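Local atomic coordinates of endoglucanase (Ruminococcus champanellensis, PDB entry 6WQV), a protein that hydrolyses internal beta-1,4 linkages of cellulose and probably of related plant polysaccharides, as a broad-specificity family 5 endoglucanase built on a TIM barrel. Residues T269-E272 and I273-F277; R300-W303 and G304-Y307; T144-A147 and T148-S152; D230-A233 and N234-I237; W124-T128 and N129-D133. All coordinates share one frame; numbering follows the deposited sequence. Where two conformers were deposited one is given.

How the contacts relate
All five contacts are local, between neighbours in sequence, and follow one another along an eight-stranded barrel without nesting or crossing. Contact 5 comes first, where the loop after strand 113-117 turns into helix 129-149; contact 3 is the other end of that helix, about 24 Å away between centres. Contact 4 closes a loop by way of a water just before strand 236-241. Contact 1 lies on helix 263-278 and contact 2 on helix 297-313, neighbouring helices of the barrel that touch where CD1 of Leu-270 packs on O of Tyr-307 at 3.8 Å. Contacts 2 and 3 lie on opposite sides of the chain's centre.

Contact 1. Residues T269-E272 and I273-F277; sequences TLQE and IYNSF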
loop_
_atom_site.group_PDB
_atom_site.type_symbol
_atom_site.label_atom_id
_atom_site.label_comp_id
_atom_site.label_asym_id
_atom_site.label_seq_id
_atom_site.Cartn_x
_atom_site.Cartn_y
_atom_site.Cartn_z
ATOM N N THR A 269 -4.622 19.691 0.726
ATOM C CA THR A 269 -4.779 18.271 1.019
ATOM C C THR A 269 -3.476 17.661 1.515
ATOM O O THR A 269 -3.461 16.933 2.514
ATOM C CB THR A 269 -5.289 17.561 -0.237
ATOM O OG1 THR A 269 -6.605 18.046 -0.537
ATOM C CG2 THR A 269 -5.311 16.056 -0.040
ATOM N N LEU A 270 -2.364 17.947 0.833
ATOM C CA LEU A 270 -1.094 17.353 1.233
ATOM C C LEU A 270 -0.593 17.958 2.536
ATOM O O LEU A 270 -0.028 17.249 3.378
ATOM C CB LEU A 270 -0.074 17.486 0.099
ATOM C CG LEU A 270 -0.481 16.714 -1.158
ATOM C CD1 LEU A 270 0.467 16.982 -2.315
ATOM C CD2 LEU A 270 -0.555 15.208 -0.896
ATOM N N GLN A 271 -0.809 19.261 2.730
ATOM C CA GLN A 271 -0.460 19.895 3.997
ATOM C C GLN A 271 -1.211 19.262 5.162
ATOM O O GLN A 271 -0.673 19.174 6.272
ATOM C CB GLN A 271 -0.764 21.392 3.921
ATOM C CG GLN A 271 -0.461 22.178 5.179
ATOM C CD GLN A 271 -0.787 23.660 5.032
ATOM O OE1 GLN A 271 0.112 24.503 5.007
ATOM N NE2 GLN A 271 -2.074 23.982 4.930
ATOM N N GLU A 272 -2.446 18.803 4.930
ATOM C CA GLU A 272 -3.203 18.169 6.008
ATOM C C GLU A 272 -2.556 16.856 6.436
ATOM O O GLU A 272 -2.549 16.523 7.629
ATOM C CB GLU A 272 -4.645 17.920 5.566
ATOM C CG GLU A 272 -5.506 19.161 5.522
ATOM C CD GLU A 272 -5.688 19.787 6.885
ATOM O OE1 GLU A 272 -6.385 19.182 7.727
ATOM O OE2 GLU A 272 -5.123 20.877 7.118
ATOM N N ILE A 273 -2.037 16.086 5.480
ATOM C CA ILE A 273 -1.302 14.872 5.829
ATOM C C ILE A 273 -0.072 15.223 6.655
ATOM O O ILE A 273 0.219 14.584 7.675
ATOM C CB ILE A 273 -0.938 14.081 4.559
ATOM C CG1 ILE A 273 -2.216 13.691 3.808
ATOM C CG2 ILE A 273 -0.103 12.859 4.910
ATOM C CD1 ILE A 273 -1.996 13.114 2.419
ATOM N N TYR A 274 0.683 16.231 6.217
ATOM C CA TYR A 274 1.849 16.671 6.970
ATOM C C TYR A 274 1.461 17.105 8.377
ATOM O O TYR A 274 2.083 16.690 9.365
ATOM C CB TYR A 274 2.516 17.822 6.219
ATOM C CG TYR A 274 3.649 18.462 6.969
ATOM C CD1 TYR A 274 4.831 17.772 7.189
ATOM C CD2 TYR A 274 3.546 19.757 7.452
ATOM C CE1 TYR A 274 5.878 18.355 7.877
ATOM C CE2 TYR A 274 4.584 20.350 8.133
ATOM C CZ TYR A 274 5.745 19.645 8.349
ATOM O OH TYR A 274 6.778 20.241 9.034
ATOM N N ASN A 275 0.436 17.951 8.487
ATOM C CA ASN A 275 0.067 18.492 9.789
ATOM C C ASN A 275 -0.456 17.407 10.720
ATOM O O ASN A 275 -0.252 17.493 11.933
ATOM C CB ASN A 275 -0.999 19.572 9.634
ATOM C CG ASN A 275 -0.448 20.871 9.103
ATOM O OD1 ASN A 275 0.754 21.127 9.174
ATOM N ND2 ASN A 275 -1.331 21.713 8.576
ATOM N N SER A 276 -1.141 16.398 10.174
ATOM C CA SER A 276 -1.737 15.349 10.999
ATOM C C SER A 276 -0.686 14.394 11.555
ATOM O O SER A 276 -0.856 13.871 12.667
ATOM C CB SER A 276 -2.757 14.567 10.167
ATOM O OG SER A 276 -3.858 15.376 9.784
ATOM N N PHE A 277 0.400 14.166 10.813
ATOM C CA PHE A 277 1.369 13.125 11.150
ATOM C C PHE A 277 2.802 13.650 11.202
ATOM O O PHE A 277 3.369 13.771 12.290
ATOM C CB PHE A 277 1.217 11.957 10.175
ATOM C CG PHE A 277 -0.133 11.297 10.252
ATOM C CD1 PHE A 277 -0.491 10.571 11.368
ATOM C CD2 PHE A 277 -1.054 11.441 9.228
ATOM C CE1 PHE A 277 -1.733 9.976 11.458
ATOM C CE2 PHE A 277 -2.298 10.848 9.310
ATOM C CZ PHE A 277 -2.641 10.113 10.433
#
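The last turns of helix 263-278, one of the helices packed around the barrel, carry this contact between Glu-272 and Ser-276 and their neighbours. O of Glu-272 takes two bonds from the same residue: N of Ser-276 at 2.9 Å and OG of Ser-276 at 2.8 Å. The two donors come in from opposite faces of the carbonyl plane, each tilted about 31° from it. The serine hydroxyl is brought back to this carbonyl because OG lies beside its own backbone N, anti to the carbonyl carbon (chi1 -65°). One residue earlier, N of Asn-275 donates to O of Gln-271 at 2.8 Å, while the bond from N of Tyr-274 to O of Leu-270 lies in the carbonyl plane.

On the outer side, the extended Gln-271 chain runs across the Asn-275 amide, and its CG comes within 3.5 Å of ND2 of Asn-275. The two amide planes are only 21° apart, yet the meeting is one of methylene against amide. The Glu-272 carboxylate, by contrast, stands almost perpendicular to the Asn-275 amide.

The inner side is apolar: Leu-270 and Ile-273 lie side by side, CD2 of Leu-270 being 4.2 Å from CD1 of Ile-273. Both rest on Ile-286 of strand 284-289, and Leu-270 also reaches helix 297-313. Near the end the turn widens to pi type over 274-277. An apolar stripe against the strands and a polar outer edge make this a typical amphipathic helix of a TIM barrel.

Contact 2. Residues R300-W303 and G304-Y307; sequences RVLW and GENY
O of Leu-302 is gripped twice by one residue, Asn-306. The side-chain ND2 of Asn-306 donates to O of Leu-302 at 2.9 Å, and the backbone N of Asn-306 reaches the same oxygen at 3.2 Å; they approach from opposite faces of the carbonyl plane. The oxygen lies close to the plane of the asparagine amide, so the side-chain bond also limits how that amide can turn. CD1 of Leu-302 lies 3.6 Å from ND2 of Asn-306, and OD1 of Asn-306 is taken by Arg-309.

Trp-303 and Tyr-307, one turn apart, run side by side in the same direction. CZ2 of Trp-303 meets CD2 of Tyr-307 at 3.6 Å, with the ring planes inclined at 57°, and CB of Tyr-307 sits over one face of the indole. With CG anti to the backbone N in both (chi1 166° and -163°), the two rings leave the same flank of the helix. Their polar ends bond to Ser-244 and Ser-242, respectively. Gly-304 comes close beside the indole, its CA 3.4 Å from CE3 of Trp-303, and its N makes a 2.7 Å bond to O of Arg-300.

On another flank the extended Glu-305 chain crosses Val-301, with CD of Glu-305 at 4.1 Å from CG1 of Val-301. The chemistry implies an aromatic flank whose NE1 and OH are both satisfied by backbone carbonyls, and a neighbouring flank where an asparagine doubles the helical bond.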
loop_
_atom_site.group_PDB
_atom_site.type_symbol
_atom_site.label_atom_id
_atom_site.label_comp_id
_atom_site.label_asym_id
_atom_site.label_seq_id
_atom_site.Cartn_x
_atom_site.Cartn_y
_atom_site.Cartn_z
ATOM N N ARG A 300 -2.872 15.767 -16.579
ATOM C CA ARG A 300 -2.200 14.841 -15.681
ATOM C C ARG A 300 -0.740 15.219 -15.474
ATOM O O ARG A 300 -0.201 15.005 -14.378
ATOM C CB ARG A 300 -2.324 13.400 -16.176
ATOM C CG ARG A 300 -3.744 12.849 -16.093
ATOM C CD ARG A 300 -3.758 11.340 -15.881
ATOM N NE ARG A 300 -3.278 10.630 -17.063
ATOM C CZ ARG A 300 -2.909 9.351 -17.071
ATOM N NH1 ARG A 300 -2.958 8.623 -15.967
ATOM N NH2 ARG A 300 -2.488 8.813 -18.205
ATOM N N VAL A 301 -0.081 15.768 -16.500
ATOM C CA VAL A 301 1.301 16.229 -16.347
ATOM C C VAL A 301 1.372 17.376 -15.348
ATOM O O VAL A 301 2.235 17.398 -14.463
ATOM C CB VAL A 301 1.898 16.607 -17.715
ATOM C CG1 VAL A 301 3.202 17.388 -17.553
ATOM C CG2 VAL A 301 2.138 15.356 -18.557
ATOM N N LEU A 302 0.466 18.345 -15.465
ATOM C CA LEU A 302 0.462 19.465 -14.532
ATOM C C LEU A 302 0.150 18.989 -13.122
ATOM O O LEU A 302 0.811 19.389 -12.153
ATOM C CB LEU A 302 -0.562 20.499 -14.995
ATOM C CG LEU A 302 -0.703 21.763 -14.152
ATOM C CD1 LEU A 302 0.586 22.556 -14.195
ATOM C CD2 LEU A 302 -1.873 22.606 -14.623
ATOM N N TRP A 303 -0.864 18.132 -12.987
ATOM C CA TRP A 303 -1.193 17.543 -11.692
ATOM C C TRP A 303 -0.004 16.783 -11.121
ATOM O O TRP A 303 0.351 16.955 -9.948
ATOM C CB TRP A 303 -2.413 16.626 -11.860
ATOM C CG TRP A 303 -2.655 15.711 -10.712
ATOM C CD1 TRP A 303 -3.387 15.972 -9.590
ATOM C CD2 TRP A 303 -2.159 14.377 -10.568
ATOM N NE1 TRP A 303 -3.375 14.876 -8.752
ATOM C CE2 TRP A 303 -2.629 13.886 -9.334
ATOM C CE3 TRP A 303 -1.365 13.552 -11.368
ATOM C CZ2 TRP A 303 -2.325 12.600 -8.878
ATOM C CZ3 TRP A 303 -1.059 12.279 -10.913
ATOM C CH2 TRP A 303 -1.532 11.822 -9.678
ATOM N N GLY A 304 0.642 15.953 -11.939
ATOM C CA GLY A 304 1.700 15.098 -11.430
ATOM C C GLY A 304 2.936 15.863 -11.003
ATOM O O GLY A 304 3.542 15.546 -9.970
ATOM N N GLU A 305 3.347 16.860 -11.792
ATOM C CA GLU A 305 4.479 17.683 -11.389
ATOM C C GLU A 305 4.217 18.323 -10.033
ATOM O O GLU A 305 5.083 18.326 -9.152
ATOM C CB GLU A 305 4.733 18.794 -12.410
ATOM C CG GLU A 305 5.075 18.359 -13.816
ATOM C CD GLU A 305 5.273 19.549 -14.746
ATOM O OE1 GLU A 305 4.521 20.543 -14.621
ATOM O OE2 GLU A 305 6.185 19.491 -15.595
ATOM N N ASN A 306 3.015 18.866 -9.847
ATOM C CA ASN A 306 2.723 19.591 -8.616
ATOM C C ASN A 306 2.517 18.643 -7.442
ATOM O O ASN A 306 2.921 18.960 -6.317
ATOM C CB ASN A 306 1.519 20.498 -8.829
ATOM C CG ASN A 306 1.888 21.762 -9.550
ATOM O OD1 ASN A 306 2.447 22.681 -8.952
ATOM N ND2 ASN A 306 1.613 21.811 -10.852
ATOM N N TYR A 307 1.892 17.485 -7.670
ATOM C CA TYR A 307 1.713 16.518 -6.587
ATOM C C TYR A 307 3.061 16.148 -5.970
ATOM O O TYR A 307 3.257 16.260 -4.752
ATOM C CB TYR A 307 0.967 15.282 -7.111
ATOM C CG TYR A 307 0.367 14.389 -6.028
ATOM C CD1 TYR A 307 1.186 13.709 -5.146
ATOM C CD2 TYR A 307 -1.006 14.237 -5.902
ATOM C CE1 TYR A 307 0.656 12.907 -4.164
ATOM C CE2 TYR A 307 -1.545 13.435 -4.920
ATOM C CZ TYR A 307 -0.707 12.776 -4.054
ATOM O OH TYR A 307 -1.217 11.964 -3.072
#

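Contact 3. Residues T144-A147 and T148-S152; sequences TQIA and TRFGS
Ile-146 and Phe-150 make the packed side of this helix end, whereas Thr-148 lies on the solvent side. CG2 of Ile-146 touches CD2 of Phe-150 at 4.1 Å, the two side chains crossing at a slant. The same ring carbon, CD2 of Phe-150, comes 3.3 Å from O of Ile-146, which lies at the edge of the ring and in its plane. That carbonyl also takes the backbone N of Phe-150 at 3.1 Å. Phe-150 is the first residue to leave helical backbone angles.

Across the helix, Thr-148 is exposed and its polar contacts here are with backbone carbonyls. N of Thr-148 donates to O of Thr-144 at 3.0 Å. The hydroxyl is wedged between its own backbone N and carbonyl carbon (chi1 59°), which turns it back along the helix. There OG1 of Thr-148 is 3.0 Å from O of Thr-144 and 3.2 Å from O of Gln-145; its single proton could serve either. CG2 of Thr-148 sits 3.1 Å from O of Thr-144, and it is the approach to the methyl CG2 of Thr-144, at 4.3 Å, that is loose.

Arg-149 bends at chi2 and chi3 away from the turn, toward a salt bridge with Glu-94 and a hydrogen bond to Gln-101. Phe-150 fits between helix 94-108 and Leu-116, Leu-157 and Phe-159, joining the end of helix 129-149 to strands 113-117 and 157-160 of its beta-alpha-beta unit.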
loop_
_atom_site.group_PDB
_atom_site.type_symbol
_atom_site.label_atom_id
_atom_site.label_comp_id
_atom_site.label_asym_id
_atom_site.label_seq_id
_atom_site.Cartn_x
_atom_site.Cartn_y
_atom_site.Cartn_z
ATOM N N THR A 144 1.979 -14.001 11.808
ATOM C CA THR A 144 3.072 -14.855 12.268
ATOM C C THR A 144 3.687 -15.608 11.095
ATOM O O THR A 144 4.917 -15.672 10.962
ATOM C CB THR A 144 2.602 -15.813 13.366
ATOM O OG1 THR A 144 2.220 -15.053 14.517
ATOM C CG2 THR A 144 3.716 -16.778 13.771
ATOM N N GLN A 145 2.847 -16.134 10.197
ATOM C CA GLN A 145 3.349 -16.885 9.046
ATOM C C GLN A 145 4.125 -15.992 8.082
ATOM O O GLN A 145 5.183 -16.382 7.577
ATOM C CB GLN A 145 2.189 -17.563 8.313
ATOM C CG GLN A 145 1.552 -18.705 9.053
ATOM C CD GLN A 145 0.312 -19.213 8.359
ATOM O OE1 GLN A 145 0.394 -19.925 7.355
ATOM N NE2 GLN A 145 -0.853 -18.843 8.882
ATOM N N ILE A 146 3.592 -14.806 7.776
ATOM C CA ILE A 146 4.282 -13.912 6.849
ATOM C C ILE A 146 5.590 -13.436 7.461
ATOM O O ILE A 146 6.645 -13.460 6.814
ATOM C CB ILE A 146 3.385 -12.723 6.452
ATOM C CG1 ILE A 146 2.111 -13.228 5.770
ATOM C CG2 ILE A 146 4.167 -11.744 5.568
ATOM C CD1 ILE A 146 0.996 -12.182 5.669
ATOM N N ALA A 147 5.550 -13.035 8.728
ATOM C CA ALA A 147 6.734 -12.473 9.359
ATOM C C ALA A 147 7.838 -13.512 9.485
ATOM O O ALA A 147 9.020 -13.187 9.334
ATOM C CB ALA A 147 6.383 -11.898 10.728
ATOM N N THR A 148 7.488 -14.767 9.769
ATOM C CA THR A 148 8.539 -15.772 9.884
ATOM C C THR A 148 9.136 -16.097 8.522
ATOM O O THR A 148 10.353 -16.281 8.405
ATOM C CB THR A 148 8.057 -17.029 10.611
ATOM O OG1 THR A 148 6.948 -17.619 9.936
ATOM C CG2 THR A 148 7.636 -16.694 12.022
ATOM N N ARG A 149 8.315 -16.158 7.468
ATOM C CA ARG A 149 8.881 -16.452 6.154
ATOM C C ARG A 149 9.877 -15.375 5.736
ATOM O O ARG A 149 10.911 -15.676 5.124
ATOM C CB ARG A 149 7.778 -16.591 5.100
ATOM C CG ARG A 149 8.305 -16.708 3.666
ATOM C CD ARG A 149 9.100 -17.994 3.432
ATOM N NE ARG A 149 8.230 -19.154 3.273
ATOM C CZ ARG A 149 7.936 -19.748 2.115
ATOM N NH1 ARG A 149 8.433 -19.311 0.962
ATOM N NH2 ARG A 149 7.123 -20.792 2.120
ATOM N N PHE A 150 9.577 -14.114 6.054
ATOM C CA PHE A 150 10.337 -12.963 5.585
ATOM C C PHE A 150 11.230 -12.372 6.663
ATOM O O PHE A 150 11.769 -11.280 6.482
ATOM C CB PHE A 150 9.387 -11.917 4.987
ATOM C CG PHE A 150 8.773 -12.347 3.683
ATOM C CD1 PHE A 150 9.457 -12.167 2.492
ATOM C CD2 PHE A 150 7.534 -12.966 3.652
ATOM C CE1 PHE A 150 8.912 -12.591 1.297
ATOM C CE2 PHE A 150 6.981 -13.382 2.455
ATOM C CZ PHE A 150 7.671 -13.201 1.279
ATOM N N GLY A 151 11.441 -13.095 7.761
ATOM C CA GLY A 151 12.140 -12.518 8.890
ATOM C C GLY A 151 13.612 -12.251 8.672
ATOM O O GLY A 151 14.183 -11.415 9.379
ATOM N N SER A 152 14.237 -12.940 7.710
ATOM C CA SER A 152 15.669 -12.805 7.479
ATOM C C SER A 152 16.029 -11.589 6.635
ATOM O O SER A 152 17.214 -11.243 6.549
ATOM C CB SER A 152 16.217 -14.065 6.796
ATOM O OG SER A 152 15.639 -14.242 5.511
#

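Contact 4. Residues D230-A233 and N234-I237; sequences DTVA and NKLI
Asp-230 and Lys-235 are joined through a water bridge rather than by a direct hydrogen bond. Water 1 donates to OD2 of Asp-230 at 2.7 Å and to O of Val-232 at 2.7 Å, and it accepts from N of Lys-235 at 2.9 Å. One water thus ties three points of the turn and accounts for both of its protons.

A second group of polar bonds is local to Asp-230. Its other oxygen, OD1, accepts from N of Thr-231 at 2.8 Å, on the anti side and 30° out of the carboxylate plane, and it also forms a salt bridge with Arg-197. The carboxylate is therefore held at both oxygens, which would be expected to favour its charged form.

The remaining contacts are van der Waals. CD2 of Leu-236 lies 3.4 Å from OD2 of Asp-230, an apolar methyl against the oxygen that the water binds. CG1 of Val-232 packs on CG of Lys-235 at 3.7 Å, and CG of Lys-235 also lies 3.4 Å from O of Ala-233. A bend at chi2 (-73°) sends the lysine chain past the valine, and its NZ goes on to Asp-13, Leu-14 and Ile-205.

Asn-234, with positive phi, turns the chain into strand 236-241. The loop rests on helix 179-197 through Asp-230 and Val-232, while Lys-235 and Ile-237 bond by their backbones to Leu-208 in the adjacent strand 208-211.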
loop_
_atom_site.group_PDB
_atom_site.type_symbol
_atom_site.label_atom_id
_atom_site.label_comp_id
_atom_site.label_asym_id
_atom_site.label_seq_id
_atom_site.Cartn_x
_atom_site.Cartn_y
_atom_site.Cartn_z
ATOM N N ASP A 230 4.989 0.247 20.649
ATOM C CA ASP A 230 6.012 -0.600 20.054
ATOM C C ASP A 230 7.041 -0.977 21.110
ATOM O O ASP A 230 7.132 -0.365 22.177
ATOM C CB ASP A 230 6.680 0.111 18.854
ATOM C CG ASP A 230 7.228 -0.856 17.796
ATOM O OD1 ASP A 230 7.327 -2.080 18.041
ATOM O OD2 ASP A 230 7.567 -0.375 16.692
ATOM N N THR A 231 7.788 -2.033 20.813
ATOM C CA THR A 231 8.857 -2.519 21.667
ATOM C C THR A 231 10.180 -1.825 21.390
ATOM O O THR A 231 11.147 -2.032 22.132
ATOM C CB THR A 231 9.031 -4.011 21.401
ATOM O OG1 THR A 231 9.194 -4.205 19.993
ATOM C CG2 THR A 231 7.809 -4.790 21.848
ATOM N N VAL A 232 10.237 -1.020 20.336
ATOM C CA VAL A 232 11.434 -0.317 19.908
ATOM C C VAL A 232 10.985 1.048 19.411
ATOM O O VAL A 232 9.852 1.218 18.950
ATOM C CB VAL A 232 12.176 -1.110 18.811
ATOM C CG1 VAL A 232 11.218 -1.508 17.706
ATOM C CG2 VAL A 232 13.342 -0.311 18.258
ATOM N N ALA A 233 11.872 2.028 19.521
ATOM C CA ALA A 233 11.502 3.400 19.218
ATOM C C ALA A 233 11.596 3.696 17.728
ATOM O O ALA A 233 12.482 3.194 17.030
ATOM C CB ALA A 233 12.403 4.367 19.982
ATOM N N ASN A 234 10.651 4.502 17.245
ATOM C CA ASN A 234 10.773 5.188 15.955
ATOM C C ASN A 234 10.845 4.229 14.772
ATOM O O ASN A 234 11.644 4.418 13.854
ATOM C CB ASN A 234 11.983 6.119 15.967
ATOM C CG ASN A 234 11.846 7.224 16.980
ATOM O OD1 ASN A 234 10.837 7.918 17.006
ATOM N ND2 ASN A 234 12.849 7.377 17.843
ATOM N N LYS A 235 9.973 3.219 14.760
ATOM C CA LYS A 235 9.956 2.246 13.673
ATOM C C LYS A 235 8.614 2.151 12.951
ATOM O O LYS A 235 8.464 1.286 12.079
ATOM C CB LYS A 235 10.350 0.852 14.190
ATOM C CG LYS A 235 11.755 0.736 14.751
ATOM C CD LYS A 235 12.827 0.769 13.673
ATOM C CE LYS A 235 14.190 0.447 14.264
ATOM N NZ LYS A 235 15.193 0.181 13.199
ATOM N N LEU A 236 7.644 3.002 13.271
ATOM C CA LEU A 236 6.307 2.906 12.703
ATOM C C LEU A 236 6.015 4.071 11.764
ATOM O O LEU A 236 6.381 5.219 12.039
ATOM C CB LEU A 236 5.239 2.862 13.800
ATOM C CG LEU A 236 5.375 1.706 14.791
ATOM C CD1 LEU A 236 4.230 1.743 15.812
ATOM C CD2 LEU A 236 5.417 0.359 14.103
ATOM N N ILE A 237 5.322 3.751 10.671
ATOM C CA ILE A 237 4.954 4.696 9.626
ATOM C C ILE A 237 3.462 4.559 9.350
ATOM O O ILE A 237 2.951 3.443 9.221
ATOM C CB ILE A 237 5.735 4.387 8.335
ATOM C CG1 ILE A 237 7.241 4.407 8.581
ATOM C CG2 ILE A 237 5.349 5.351 7.215
ATOM C CD1 ILE A 237 8.030 3.648 7.515
HETATM O O HOH W 1 8.314 2.213 16.915
#

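Contact 5. Residues W124-T128 and N129-D133; sequences WLIPT and NAQKD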
loop_
_atom_site.group_PDB
_atom_site.type_symbol
_atom_site.label_atom_id
_atom_site.label_comp_id
_atom_site.label_asym_id
_atom_site.label_seq_id
_atom_site.Cartn_x
_atom_site.Cartn_y
_atom_site.Cartn_z
ATOM N N TRP A 124 -13.262 -10.787 5.688
ATOM C CA TRP A 124 -13.132 -11.163 7.094
ATOM C C TRP A 124 -12.596 -10.056 7.994
ATOM O O TRP A 124 -12.883 -10.073 9.191
ATOM C CB TRP A 124 -12.226 -12.396 7.262
ATOM C CG TRP A 124 -10.805 -12.186 6.819
ATOM C CD1 TRP A 124 -10.306 -12.415 5.573
ATOM C CD2 TRP A 124 -9.694 -11.718 7.611
ATOM N NE1 TRP A 124 -8.972 -12.114 5.533
ATOM C CE2 TRP A 124 -8.568 -11.683 6.769
ATOM C CE3 TRP A 124 -9.550 -11.316 8.946
ATOM C CZ2 TRP A 124 -7.311 -11.271 7.211
ATOM C CZ3 TRP A 124 -8.298 -10.908 9.385
ATOM C CH2 TRP A 124 -7.197 -10.891 8.520
ATOM N N LEU A 125 -11.862 -9.082 7.447
ATOM C CA LEU A 125 -11.221 -8.021 8.235
ATOM C C LEU A 125 -12.241 -6.920 8.535
ATOM O O LEU A 125 -12.194 -5.804 8.010
ATOM C CB LEU A 125 -10.008 -7.483 7.485
ATOM C CG LEU A 125 -9.080 -6.520 8.223
ATOM C CD1 LEU A 125 -8.255 -7.273 9.262
ATOM C CD2 LEU A 125 -8.156 -5.760 7.267
ATOM N N ILE A 126 -13.182 -7.262 9.404
ATOM C CA ILE A 126 -14.362 -6.447 9.677
ATOM C C ILE A 126 -14.151 -5.655 10.968
ATOM O O ILE A 126 -13.984 -6.261 12.037
ATOM C CB ILE A 126 -15.607 -7.339 9.784
ATOM C CG1 ILE A 126 -15.853 -8.059 8.454
ATOM C CG2 ILE A 126 -16.827 -6.538 10.231
ATOM C CD1 ILE A 126 -16.756 -9.274 8.592
ATOM N N PRO A 127 -14.208 -4.312 10.929
ATOM C CA PRO A 127 -13.936 -3.525 12.155
ATOM C C PRO A 127 -15.182 -3.243 12.992
ATOM O O PRO A 127 -15.731 -2.132 13.027
ATOM C CB PRO A 127 -13.331 -2.239 11.598
ATOM C CG PRO A 127 -14.066 -2.056 10.275
ATOM C CD PRO A 127 -14.299 -3.453 9.729
ATOM N N THR A 128 -15.642 -4.276 13.691
ATOM C CA THR A 128 -16.754 -4.167 14.622
ATOM C C THR A 128 -16.378 -4.895 15.905
ATOM O O THR A 128 -15.548 -5.812 15.901
ATOM C CB THR A 128 -18.043 -4.801 14.081
ATOM O OG1 THR A 128 -17.845 -6.212 13.909
ATOM C CG2 THR A 128 -18.453 -4.168 12.758
ATOM N N ASN A 129 -17.013 -4.493 17.007
ATOM C CA ASN A 129 -16.776 -5.186 18.267
ATOM C C ASN A 129 -17.156 -6.656 18.168
ATOM O O ASN A 129 -16.521 -7.516 18.790
ATOM C CB ASN A 129 -17.583 -4.535 19.388
ATOM C CG ASN A 129 -17.002 -3.212 19.827
ATOM O OD1 ASN A 129 -15.821 -2.945 19.626
ATOM N ND2 ASN A 129 -17.836 -2.375 20.431
ATOM N N ALA A 130 -18.202 -6.963 17.397
ATOM C CA ALA A 130 -18.666 -8.342 17.304
ATOM C C ALA A 130 -17.639 -9.236 16.617
ATOM O O ALA A 130 -17.567 -10.432 16.923
ATOM C CB ALA A 130 -19.997 -8.396 16.552
ATOM N N GLN A 131 -16.846 -8.689 15.696
ATOM C CA GLN A 131 -15.848 -9.471 14.973
ATOM C C GLN A 131 -14.446 -9.346 15.554
ATOM O O GLN A 131 -13.565 -10.124 15.173
ATOM C CB GLN A 131 -15.833 -9.062 13.496
ATOM C CG GLN A 131 -17.085 -9.484 12.747
ATOM C CD GLN A 131 -17.178 -10.995 12.606
ATOM O OE1 GLN A 131 -16.170 -11.668 12.394
ATOM N NE2 GLN A 131 -18.385 -11.532 12.735
ATOM N N LYS A 132 -14.240 -8.425 16.494
ATOM C CA LYS A 132 -12.895 -8.028 16.908
ATOM C C LYS A 132 -12.026 -9.199 17.348
ATOM O O LYS A 132 -10.879 -9.327 16.904
ATOM C CB LYS A 132 -13.029 -7.014 18.041
ATOM C CG LYS A 132 -11.733 -6.498 18.608
ATOM C CD LYS A 132 -12.049 -5.563 19.763
ATOM C CE LYS A 132 -10.800 -5.088 20.479
ATOM N NZ LYS A 132 -11.137 -4.161 21.603
ATOM N N ASP A 133 -12.530 -10.044 18.252
ATOM C CA ASP A 133 -11.696 -11.122 18.777
ATOM C C ASP A 133 -11.310 -12.101 17.671
ATOM O O ASP A 133 -10.153 -12.530 17.586
ATOM C CB ASP A 133 -12.414 -11.850 19.914
ATOM C CG ASP A 133 -12.547 -11.004 21.168
ATOM O OD1 ASP A 133 -11.890 -9.946 21.262
ATOM O OD2 ASP A 133 -13.317 -11.410 22.062
HETATM O O HOH W 2 -14.294 -12.003 10.473
#
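A threonine N-cap starts helix 129-149, at the end of the loop that follows strand 113-117. OG1 of Thr-128 accepts from N of Gln-131 at 3.2 Å, with an N-H...O angle of 142°. The hydroxyl lies between its own backbone N and carbonyl carbon (chi1 64°), which holds it over the first turn. N of Gln-131 also makes a weak bond to O of Thr-128, at the same distance but more bent. The next amide along, N of Lys-132, is 3.0 Å from O of Thr-128.

Gln-131 lies alongside Thr-128, its CB 3.5 Å from OG1 of Thr-128. Across the turn it meets Ile-126, CG of Gln-131 touching CG2 of Ile-126 at 3.9 Å. A bend at chi2 (-68°) then carries the amide on to water 2, which donates to OE1 of Gln-131 at 2.7 Å and to O of Trp-124 at 2.7 Å. The water thus links the first turn back to Trp-124 in the loop.

The loop itself is folded tightly, with inverse gamma turns centred on Leu-125 and Pro-127. Nearby, Tyr-188 of helix 179-197 bonds to O of Ile-126, and Glu-180 of the same helix accepts from N of Asn-129. Trp-124 packs on helix 129-149 further along.

In chemical terms, amide N-H groups of the first turn find acceptors in a threonine hydroxyl and a neighbouring carboxylate, and the negative charge of Glu-180 would probably suit the positive end of the helix dipole.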